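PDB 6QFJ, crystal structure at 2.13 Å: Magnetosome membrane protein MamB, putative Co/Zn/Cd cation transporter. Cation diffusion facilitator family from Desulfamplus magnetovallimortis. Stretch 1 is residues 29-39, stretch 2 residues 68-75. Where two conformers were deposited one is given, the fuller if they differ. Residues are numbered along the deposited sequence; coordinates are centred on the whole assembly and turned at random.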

# COMPACT_ATOMS: atom_id res chain seq x y z
N ARG A 29 -7.85 -4.26 -9.12
CA ARG A 29 -8.65 -4.76 -10.21
C ARG A 29 -7.81 -5.57 -11.16
O ARG A 29 -6.58 -5.50 -11.17
CB ARG A 29 -9.33 -3.62 -10.96
CG ARG A 29 -8.40 -2.75 -11.76
CD ARG A 29 -9.12 -1.55 -12.34
NE ARG A 29 -9.40 -0.58 -11.31
CZ ARG A 29 -8.51 0.26 -10.85
NH1 ARG A 29 -7.27 0.25 -11.35
NH2 ARG A 29 -8.83 1.09 -9.89
N GLU A 30 -8.51 -6.34 -11.98
CA GLU A 30 -7.85 -7.20 -12.94
C GLU A 30 -7.85 -6.52 -14.27
O GLU A 30 -8.86 -6.06 -14.73
CB GLU A 30 -8.51 -8.54 -13.09
CG GLU A 30 -8.69 -9.19 -11.76
CD GLU A 30 -9.26 -10.60 -11.85
OE1 GLU A 30 -10.47 -10.70 -11.64
OE2 GLU A 30 -8.54 -11.59 -12.11
N LEU A 31 -6.68 -6.45 -14.86
CA LEU A 31 -6.52 -6.07 -16.24
C LEU A 31 -5.85 -7.22 -17.01
O LEU A 31 -4.63 -7.31 -17.05
CB LEU A 31 -5.72 -4.75 -16.35
CG LEU A 31 -5.71 -4.25 -17.82
CD1 LEU A 31 -6.97 -3.43 -18.06
CD2 LEU A 31 -4.45 -3.47 -18.20
N GLY A 32 -6.65 -8.06 -17.70
CA GLY A 32 -6.22 -9.34 -18.18
C GLY A 32 -5.62 -10.11 -17.01
O GLY A 32 -6.23 -10.22 -15.94
N GLN A 33 -4.39 -10.57 -17.18
CA GLN A 33 -3.71 -11.37 -16.22
C GLN A 33 -2.95 -10.50 -15.20
O GLN A 33 -2.19 -11.03 -14.43
CB GLN A 33 -2.74 -12.31 -16.90
CG GLN A 33 -3.44 -13.37 -17.71
CD GLN A 33 -2.48 -14.37 -18.30
OE1 GLN A 33 -1.80 -15.12 -17.60
NE2 GLN A 33 -2.40 -14.36 -19.60
N VAL A 34 -3.05 -9.18 -15.30
CA VAL A 34 -2.32 -8.27 -14.43
C VAL A 34 -3.27 -7.79 -13.36
O VAL A 34 -4.33 -7.31 -13.67
CB VAL A 34 -1.68 -7.00 -15.12
CG1 VAL A 34 -0.87 -6.25 -14.08
CG2 VAL A 34 -0.75 -7.39 -16.26
N LEU A 35 -2.85 -7.90 -12.11
CA LEU A 35 -3.52 -7.28 -11.03
C LEU A 35 -3.00 -5.86 -10.76
O LEU A 35 -1.80 -5.67 -10.47
CB LEU A 35 -3.36 -8.10 -9.78
CG LEU A 35 -4.27 -9.29 -9.72
CD1 LEU A 35 -3.86 -10.15 -8.53
CD2 LEU A 35 -5.74 -8.83 -9.58
N GLU A 36 -3.90 -4.90 -10.84
CA GLU A 36 -3.59 -3.50 -10.54
C GLU A 36 -4.00 -3.11 -9.14
O GLU A 36 -5.16 -3.23 -8.77
CB GLU A 36 -4.28 -2.58 -11.53
CG GLU A 36 -3.55 -2.56 -12.86
CD GLU A 36 -4.26 -1.85 -13.98
OE1 GLU A 36 -5.42 -1.49 -13.79
OE2 GLU A 36 -3.62 -1.72 -15.04
N PHE A 37 -3.04 -2.65 -8.37
CA PHE A 37 -3.32 -2.21 -6.99
C PHE A 37 -3.14 -0.71 -6.86
O PHE A 37 -2.18 -0.14 -7.41
CB PHE A 37 -2.41 -2.88 -6.01
CG PHE A 37 -2.70 -4.34 -5.85
CD1 PHE A 37 -2.04 -5.27 -6.67
CD2 PHE A 37 -3.52 -4.78 -4.86
CE1 PHE A 37 -2.29 -6.59 -6.52
CE2 PHE A 37 -3.77 -6.14 -4.71
CZ PHE A 37 -3.18 -7.04 -5.56
N GLU A 38 -4.10 -0.06 -6.20
CA GLU A 38 -4.01 1.34 -5.77
C GLU A 38 -4.06 1.35 -4.29
O GLU A 38 -5.05 0.90 -3.67
CB GLU A 38 -5.16 2.17 -6.35
CG GLU A 38 -5.03 2.32 -7.86
CD GLU A 38 -6.25 2.90 -8.53
OE1 GLU A 38 -7.38 2.65 -8.10
OE2 GLU A 38 -6.07 3.59 -9.53
N ILE A 39 -2.97 1.82 -3.70
CA ILE A 39 -2.83 1.81 -2.27
C ILE A 39 -2.68 3.25 -1.76
O ILE A 39 -1.71 3.98 -2.15
CB ILE A 39 -1.62 0.99 -1.85
CG1 ILE A 39 -1.64 -0.36 -2.55
CG2 ILE A 39 -1.56 0.86 -0.33
CD1 ILE A 39 -1.94 -1.58 -1.75
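Stretch 2, residues 68-75: DRKSTVKV

Parallel strands cannot pair residue to residue through narrow rings of hydrogen bonds; one strand instead reaches alternately backward and forward to its neighbour, and this pair is a clear example. Stretch 1 is a hairpin, with strand 29-31 turning through a type II' turn from Leu31 to Val34 into strand 34-39. Gly32 takes a positive phi of 52° in that turn, a conformation that favours glycine. Residues 71-75 belong to the strand that lies beside 34-39, running in the same direction at 11°, with the axes 4.7 Å apart at their closest. Leu35 pairs with Ser71, and the register continues without a slip to Ile39 with Val75, the paired CA atoms staying 4.6 to 4.8 Å apart.

Leu35, Phe37 and Ile39 carry the ladder on the stretch 1 side. Leu35 N donates to Lys70 O at 3.0 Å, and Leu35 O accepts from Thr72 N at 2.9 Å; Phe37 N then donates to Thr72 O, Phe37 O accepts from Lys74 N, and Ile39 N donates to Lys74 O, each at 2.8 Å. CA-H...O contacts fill in between, as from Ser71 CA to Leu35 O at 3.1 Å.

Side chains alternate accordingly. Leu35, Phe37 and Ile39 share one face with Ser71, Val73 and Val75; there Ile39 CG1 lies 4.5 Å from Val73 CG1, and the Phe37 ring presents its edge to Ser71, CE1 to CB at 4.3 Å. The other face carries Glu36 and Glu38 beside Thr72 and Lys74, yet the closest side-chain approach of Glu36 to Thr72 is between carbons, CG to CG2 at 4.0 Å; the end of Lys74 leads away.

Before the strand begins, Arg69 points toward the hairpin. Its NH1 makes a weak hydrogen bond to Gln33 O at 3.3 Å and a long salt bridge to Glu30 OE2 at 3.9 Å, while Leu35 CG covers one guanidinium face, 4.0 Å from Arg69 CZ.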

# COMPACT_ATOMS: atom_id res chain seq x y z
N ASP A 68 1.60 -13.54 -6.32
CA ASP A 68 2.44 -14.37 -7.17
C ASP A 68 2.44 -13.85 -8.62
O ASP A 68 3.49 -13.76 -9.29
CB ASP A 68 1.89 -15.81 -7.18
CG ASP A 68 1.25 -16.22 -5.83
OD1 ASP A 68 0.19 -15.63 -5.46
OD2 ASP A 68 1.79 -17.12 -5.15
N ARG A 69 1.27 -13.47 -9.08
CA ARG A 69 1.09 -12.99 -10.45
C ARG A 69 1.63 -11.58 -10.68
O ARG A 69 1.93 -10.82 -9.74
CB ARG A 69 -0.40 -12.94 -10.78
CG ARG A 69 -1.25 -13.52 -9.66
CD ARG A 69 -2.70 -13.83 -10.08
NE ARG A 69 -3.14 -13.05 -11.22
CZ ARG A 69 -4.41 -12.89 -11.53
NH1 ARG A 69 -4.72 -12.14 -12.58
NH2 ARG A 69 -5.36 -13.43 -10.78
N LYS A 70 1.69 -11.24 -11.94
CA LYS A 70 2.13 -9.94 -12.36
C LYS A 70 1.20 -8.86 -11.81
O LYS A 70 -0.04 -9.01 -11.83
CB LYS A 70 2.19 -9.84 -13.89
CG LYS A 70 2.76 -8.51 -14.36
CD LYS A 70 2.96 -8.37 -15.86
CE LYS A 70 3.29 -6.92 -16.15
NZ LYS A 70 4.24 -6.67 -17.27
N SER A 71 1.79 -7.76 -11.32
CA SER A 71 1.07 -6.69 -10.73
C SER A 71 1.66 -5.34 -11.08
O SER A 71 2.82 -5.20 -11.46
CB SER A 71 0.99 -6.83 -9.22
OG SER A 71 2.29 -6.71 -8.59
N THR A 72 0.79 -4.35 -10.97
CA THR A 72 1.13 -2.97 -11.03
C THR A 72 0.67 -2.35 -9.70
O THR A 72 -0.37 -2.71 -9.20
CB THR A 72 0.39 -2.31 -12.22
OG1 THR A 72 1.28 -2.31 -13.33
CG2 THR A 72 -0.05 -0.95 -11.95
N VAL A 73 1.43 -1.40 -9.19
CA VAL A 73 1.17 -0.87 -7.86
C VAL A 73 1.27 0.63 -7.91
O VAL A 73 2.31 1.19 -8.25
CB VAL A 73 2.16 -1.40 -6.78
CG1 VAL A 73 1.77 -0.85 -5.40
CG2 VAL A 73 2.13 -2.89 -6.73
N LYS A 74 0.19 1.30 -7.59
CA LYS A 74 0.23 2.75 -7.50
C LYS A 74 -0.00 3.16 -6.01
O LYS A 74 -1.04 2.83 -5.41
CB LYS A 74 -0.81 3.30 -8.43
CG LYS A 74 -1.26 4.71 -8.19
CD LYS A 74 -0.25 5.73 -8.71
CE LYS A 74 -0.89 7.13 -8.61
NZ LYS A 74 0.04 8.12 -8.03
N VAL A 75 0.94 3.90 -5.43
CA VAL A 75 0.87 4.22 -3.98
C VAL A 75 0.70 5.73 -3.83
O VAL A 75 1.48 6.47 -4.44
CB VAL A 75 2.15 3.79 -3.24
CG1 VAL A 75 2.07 4.01 -1.72
CG2 VAL A 75 2.42 2.34 -3.51